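Local atomic coordinates of TrwG component of type IV secretion system (Bartonella birtlesii, PDB entry 4JF8), a protein that probably serves as a VirB8-family inner-membrane component of a type IV secretion system, here represented by its globular NTF2-like part. Residues N50-N55 with A72-A77; L54-Y59 with Q81-I86. All blocks are in the same frame, centred on the assembly; numbering follows the deposited sequence.

Contact 1: residues N50-N55 with A72-A77. With EDO (1,2-ethanediol), chain C.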
# COMPACT_ATOMS: atom_id res chain seq x y z
N ASN A 50 -4.29 -8.07 6.46
CA ASN A 50 -4.27 -6.71 6.98
C ASN A 50 -4.50 -5.69 5.86
O ASN A 50 -5.31 -4.76 5.99
CB ASN A 50 -2.93 -6.46 7.69
CG ASN A 50 -2.86 -5.13 8.37
OD1 ASN A 50 -3.66 -4.85 9.28
ND2 ASN A 50 -1.88 -4.30 8.00
N GLN A 51 -3.76 -5.84 4.77
CA GLN A 51 -3.92 -4.92 3.65
C GLN A 51 -5.37 -4.96 3.18
O GLN A 51 -5.97 -3.92 2.87
CB GLN A 51 -3.01 -5.34 2.51
CG GLN A 51 -3.09 -4.38 1.33
CD GLN A 51 -2.09 -4.66 0.22
OE1 GLN A 51 -2.46 -4.89 -0.93
NE2 GLN A 51 -0.82 -4.65 0.56
N TYR A 52 -5.97 -6.15 3.11
CA TYR A 52 -7.33 -6.27 2.64
C TYR A 52 -8.33 -5.54 3.53
O TYR A 52 -9.13 -4.74 3.05
CB TYR A 52 -7.73 -7.74 2.48
CG TYR A 52 -9.02 -7.90 1.71
CD1 TYR A 52 -9.00 -7.82 0.31
CD2 TYR A 52 -10.26 -8.05 2.34
CE1 TYR A 52 -10.16 -7.91 -0.43
CE2 TYR A 52 -11.42 -8.15 1.60
CZ TYR A 52 -11.37 -8.06 0.22
OH TYR A 52 -12.55 -8.20 -0.50
N VAL A 53 -8.28 -5.81 4.83
CA VAL A 53 -9.23 -5.21 5.74
C VAL A 53 -9.05 -3.69 5.77
O VAL A 53 -10.03 -2.94 5.75
CB VAL A 53 -9.16 -5.84 7.14
CG1 VAL A 53 -10.03 -5.06 8.12
CG2 VAL A 53 -9.64 -7.29 7.09
N LEU A 54 -7.81 -3.22 5.83
CA LEU A 54 -7.59 -1.78 5.88
C LEU A 54 -8.11 -1.13 4.61
O LEU A 54 -8.73 -0.05 4.65
CB LEU A 54 -6.11 -1.45 6.06
CG LEU A 54 -5.54 -1.74 7.46
CD1 LEU A 54 -4.06 -1.43 7.48
CD2 LEU A 54 -6.28 -0.92 8.52
N ASN A 55 -7.85 -1.71 3.45
CA ASN A 55 -8.26 -1.06 2.20
C ASN A 55 -9.75 -1.16 1.95
O ASN A 55 -10.33 -0.25 1.36
CB ASN A 55 -7.45 -1.58 1.02
CG ASN A 55 -6.10 -0.94 0.94
OD1 ASN A 55 -5.95 0.14 0.36
ND2 ASN A 55 -5.09 -1.58 1.49
N ALA A 72 -10.51 -4.33 -4.91
CA ALA A 72 -10.96 -5.05 -6.10
C ALA A 72 -9.91 -6.04 -6.60
O ALA A 72 -10.23 -7.18 -6.95
CB ALA A 72 -11.35 -4.08 -7.20
N LEU A 73 -8.66 -5.59 -6.62
CA LEU A 73 -7.58 -6.45 -7.12
C LEU A 73 -7.44 -7.73 -6.32
O LEU A 73 -7.17 -8.80 -6.85
CB LEU A 73 -6.27 -5.66 -7.09
CG LEU A 73 -5.04 -6.38 -7.64
CD1 LEU A 73 -5.13 -6.60 -9.14
CD2 LEU A 73 -3.80 -5.60 -7.23
N LEU A 74 -7.64 -7.62 -5.01
CA LEU A 74 -7.41 -8.72 -4.09
C LEU A 74 -8.63 -9.58 -3.84
O LEU A 74 -8.56 -10.47 -2.99
CB LEU A 74 -6.86 -8.16 -2.76
CG LEU A 74 -5.55 -7.37 -2.81
CD1 LEU A 74 -5.16 -7.03 -1.39
CD2 LEU A 74 -4.45 -8.16 -3.51
N SER A 75 -9.70 -9.35 -4.60
CA SER A 75 -10.96 -10.09 -4.45
C SER A 75 -11.24 -10.94 -5.67
O SER A 75 -11.03 -10.50 -6.79
CB SER A 75 -12.11 -9.10 -4.30
OG SER A 75 -11.97 -8.25 -3.15
N THR A 76 -11.77 -12.14 -5.47
CA THR A 76 -12.30 -12.90 -6.60
C THR A 76 -13.43 -12.13 -7.24
O THR A 76 -13.99 -11.20 -6.65
CB THR A 76 -12.88 -14.25 -6.17
OG1 THR A 76 -13.99 -14.00 -5.28
CG2 THR A 76 -11.82 -15.18 -5.53
N ALA A 77 -13.80 -12.53 -8.45
CA ALA A 77 -14.90 -11.88 -9.15
C ALA A 77 -16.18 -11.81 -8.32
O ALA A 77 -16.84 -10.78 -8.26
CB ALA A 77 -15.14 -12.60 -10.48
C1 EDO C . -13.05 1.89 0.80
O1 EDO C . -14.20 1.18 1.29
C2 EDO C . -12.75 1.49 -0.62
O2 EDO C . -12.26 0.18 -0.57
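The ring of Y52 meets the 72-77 segment along its edge. S75 OG lies in the ring plane, to the CE1 side of the hydroxyl, and L74 CB approaches the same rim close to that plane, 3.8 Å from Y52 CD1. Nothing from 72-77 lies over a face of the ring; Y169 on strand 164-173, which forms an edge-to-face pair with Y52, and V79 of helix 77-85 are further neighbours of it. At the rim, Y52 OH donates a hydrogen bond of 2.7 Å to S75 OG. S75 OG is also bonded to T71 O, which ties the buried phenol, through the serine hydroxyl, to the last turn of helix 64-73. With CG of Y52 anti to its backbone N (chi1 -167°), the ring reaches across to the end of the neighbouring helix.

In the NTF2-like fold of VirB8 proteins, helices pack beside a curved antiparallel sheet; here helix 42-57 runs past the point where helix 64-73 gives way to a loop at L74. Backbone bonds from L74 and T76 to V166 pin that loop to strand 164-173.

The L74 side chain reaches back past Y52 and crosses the extended Q51 chain at about a right angle, bringing its CD1 methyl 3.5 Å from Q51 OE1. Beside this, within helix 42-57, Q51 O takes two donors from opposite faces of its carbonyl plane: N55 N at 3.0 Å and N55 ND2 at 2.9 Å. The latter bond is nearly straight (166°) and lies in the N55 amide plane, while N55 OD1 is held by N67 ND2.

Contact 2: residues L54-Y59 with Q81-I86. With EDO (1,2-ethanediol), chain C.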
# COMPACT_ATOMS: atom_id res chain seq x y z
N LEU A 54 -7.81 -3.22 5.83
CA LEU A 54 -7.59 -1.78 5.88
C LEU A 54 -8.11 -1.13 4.61
O LEU A 54 -8.73 -0.05 4.65
CB LEU A 54 -6.11 -1.45 6.06
CG LEU A 54 -5.54 -1.74 7.46
CD1 LEU A 54 -4.06 -1.43 7.48
CD2 LEU A 54 -6.28 -0.92 8.52
N ASN A 55 -7.85 -1.71 3.45
CA ASN A 55 -8.26 -1.06 2.20
C ASN A 55 -9.75 -1.16 1.95
O ASN A 55 -10.33 -0.25 1.36
CB ASN A 55 -7.45 -1.58 1.02
CG ASN A 55 -6.10 -0.94 0.94
OD1 ASN A 55 -5.95 0.14 0.36
ND2 ASN A 55 -5.09 -1.58 1.49
N ARG A 56 -10.39 -2.22 2.43
CA ARG A 56 -11.81 -2.41 2.17
C ARG A 56 -12.69 -1.62 3.14
O ARG A 56 -13.71 -1.07 2.74
CB ARG A 56 -12.17 -3.90 2.24
CG ARG A 56 -13.65 -4.14 2.00
CD ARG A 56 -13.99 -5.55 1.64
NE ARG A 56 -15.44 -5.77 1.59
CZ ARG A 56 -16.04 -6.78 0.98
NH1 ARG A 56 -15.35 -7.67 0.26
NH2 ARG A 56 -17.36 -6.90 1.05
N GLU A 57 -12.28 -1.58 4.40
CA GLU A 57 -13.12 -0.99 5.44
C GLU A 57 -12.87 0.50 5.65
O GLU A 57 -13.72 1.22 6.14
CB GLU A 57 -12.96 -1.75 6.77
CG GLU A 57 -13.38 -3.21 6.73
CD GLU A 57 -14.84 -3.42 6.40
OE1 GLU A 57 -15.68 -2.53 6.72
OE2 GLU A 57 -15.16 -4.48 5.84
N THR A 58 -11.69 0.99 5.30
CA THR A 58 -11.40 2.42 5.41
C THR A 58 -12.23 3.21 4.45
O THR A 58 -12.38 2.80 3.29
CB THR A 58 -9.91 2.70 5.11
OG1 THR A 58 -9.09 2.11 6.12
CG2 THR A 58 -9.63 4.20 5.02
N TYR A 59 -12.81 4.32 4.91
CA TYR A 59 -13.39 5.29 3.99
C TYR A 59 -12.65 6.59 4.17
O TYR A 59 -12.71 7.21 5.23
CB TYR A 59 -14.91 5.52 4.20
CG TYR A 59 -15.40 6.46 3.14
CD1 TYR A 59 -15.76 6.00 1.89
CD2 TYR A 59 -15.44 7.84 3.37
CE1 TYR A 59 -16.15 6.86 0.90
CE2 TYR A 59 -15.82 8.72 2.37
CZ TYR A 59 -16.19 8.22 1.14
OH TYR A 59 -16.56 9.07 0.11
N GLN A 81 -18.03 -8.36 -6.87
CA GLN A 81 -19.42 -7.93 -7.07
C GLN A 81 -20.08 -7.53 -5.76
O GLN A 81 -20.82 -6.55 -5.72
CB GLN A 81 -20.23 -9.01 -7.79
CG GLN A 81 -19.81 -9.22 -9.25
CD GLN A 81 -20.13 -8.00 -10.08
OE1 GLN A 81 -21.29 -7.54 -10.11
NE2 GLN A 81 -19.13 -7.43 -10.72
N GLU A 82 -19.79 -8.26 -4.68
CA GLU A 82 -20.32 -7.92 -3.35
C GLU A 82 -19.79 -6.56 -2.89
O GLU A 82 -20.55 -5.71 -2.43
CB GLU A 82 -19.96 -9.01 -2.37
CG GLU A 82 -20.68 -10.31 -2.64
CD GLU A 82 -20.19 -11.47 -1.81
OE1 GLU A 82 -19.14 -11.35 -1.15
OE2 GLU A 82 -20.84 -12.54 -1.85
N PHE A 83 -18.49 -6.33 -3.06
CA PHE A 83 -17.84 -5.10 -2.62
C PHE A 83 -18.34 -3.90 -3.44
O PHE A 83 -18.64 -2.84 -2.90
CB PHE A 83 -16.33 -5.25 -2.77
CG PHE A 83 -15.59 -3.96 -2.60
CD1 PHE A 83 -15.55 -3.31 -1.38
CD2 PHE A 83 -14.91 -3.41 -3.68
CE1 PHE A 83 -14.88 -2.12 -1.25
CE2 PHE A 83 -14.22 -2.23 -3.55
CZ PHE A 83 -14.21 -1.57 -2.34
N TYR A 84 -18.48 -4.08 -4.75
CA TYR A 84 -18.87 -2.98 -5.63
C TYR A 84 -20.22 -2.43 -5.24
O TYR A 84 -20.47 -1.23 -5.40
CB TYR A 84 -18.91 -3.41 -7.09
CG TYR A 84 -17.59 -3.77 -7.74
CD1 TYR A 84 -16.38 -3.27 -7.26
CD2 TYR A 84 -17.55 -4.58 -8.87
CE1 TYR A 84 -15.19 -3.57 -7.88
CE2 TYR A 84 -16.36 -4.88 -9.49
CZ TYR A 84 -15.18 -4.39 -8.99
OH TYR A 84 -13.99 -4.73 -9.62
N LYS A 85 -21.10 -3.27 -4.72
CA LYS A 85 -22.45 -2.81 -4.37
C LYS A 85 -22.42 -1.74 -3.27
O LYS A 85 -23.30 -0.88 -3.23
CB LYS A 85 -23.34 -3.97 -3.95
CG LYS A 85 -23.70 -4.88 -5.11
CD LYS A 85 -24.69 -5.95 -4.70
CE LYS A 85 -24.86 -7.00 -5.78
NZ LYS A 85 -24.78 -6.50 -7.19
N ILE A 86 -21.40 -1.75 -2.42
CA ILE A 86 -21.25 -0.70 -1.40
C ILE A 86 -21.16 0.68 -2.05
O ILE A 86 -21.57 1.68 -1.46
CB ILE A 86 -19.99 -0.96 -0.53
CG1 ILE A 86 -20.14 -2.28 0.25
CG2 ILE A 86 -19.71 0.19 0.43
CD1 ILE A 86 -18.90 -2.73 0.96
C1 EDO C . -13.05 1.89 0.80
O1 EDO C . -14.20 1.18 1.29
C2 EDO C . -12.75 1.49 -0.62
O2 EDO C . -12.26 0.18 -0.57
O HOH W 1 -17.78 -9.63 0.52
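R56 and F83 lie alongside each other with their side chains pointing opposite ways, and this pair carries the close packing between helix 42-57 and helix 77-85, two of the helices set against the antiparallel sheet of the NTF2-like VirB8 fold. With CG opposite the backbone N (chi1 179°) and the chain extended on to NE, the arginine lays CG and CD beside F83 CD1; R56 CG is 4.0 Å from that atom. The nearest approach is that of R56 NE to F83 CD1, at 3.9 Å. F83 CB and CD1 share one face of the guanidinium, CB over its centre and 4.0 Å from R56 NH1. The guanidinium and ring planes are 55° apart, so the two flat groups are far from a parallel stack. R56 NH1 is hydrogen-bonded to Y52 OH, which helps fix the rotation of the group, while Y68 meets the F83 ring with its plane at about 45°.

The tip of the guanidinium is held more loosely. I86 CD1 is 4.4 Å from R56 NH2 in one direction, oblique to the guanidinium; in a very different one NH2 meets a water that leads to E82. That exposed residue makes no direct contact: R56 NH2 and E82 OE1 are 5.3 Å apart, and the water between them accepts from NH2 and donates to OE1. The opposite charges may still attract across this gap, but the link is through solvent.

A bound 1,2-ethanediol, probably from the crystallisation liquor, occupies the other end of the F83 ring, with its C2 in the ring plane at the edge. It is also bonded to Y87 OH. Its O2 donates to N55 O at 2.8 Å, and the same O2 is 3.2 Å from F83 CZ.

Contacts 1 and 2 start from the same helix, 42-57, and share L54 and N55; they are about 8 Å apart, centre to centre. Contact 1 joins that helix to the end of helix 64-73, contact 2 to helix 77-85, the next helix in the chain. Both count as buried, but contact 1 lies nearer the centre of the chain (about 5 Å against about 7 Å, centre to centre) and relies on a direct hydroxyl bond, whereas contact 2 relies on packing against a guanidinium and reaches its exposed acid through water. The bond between Y52 and R56 connects them, and A72 CB packs 3.6 Å from Y84 OH.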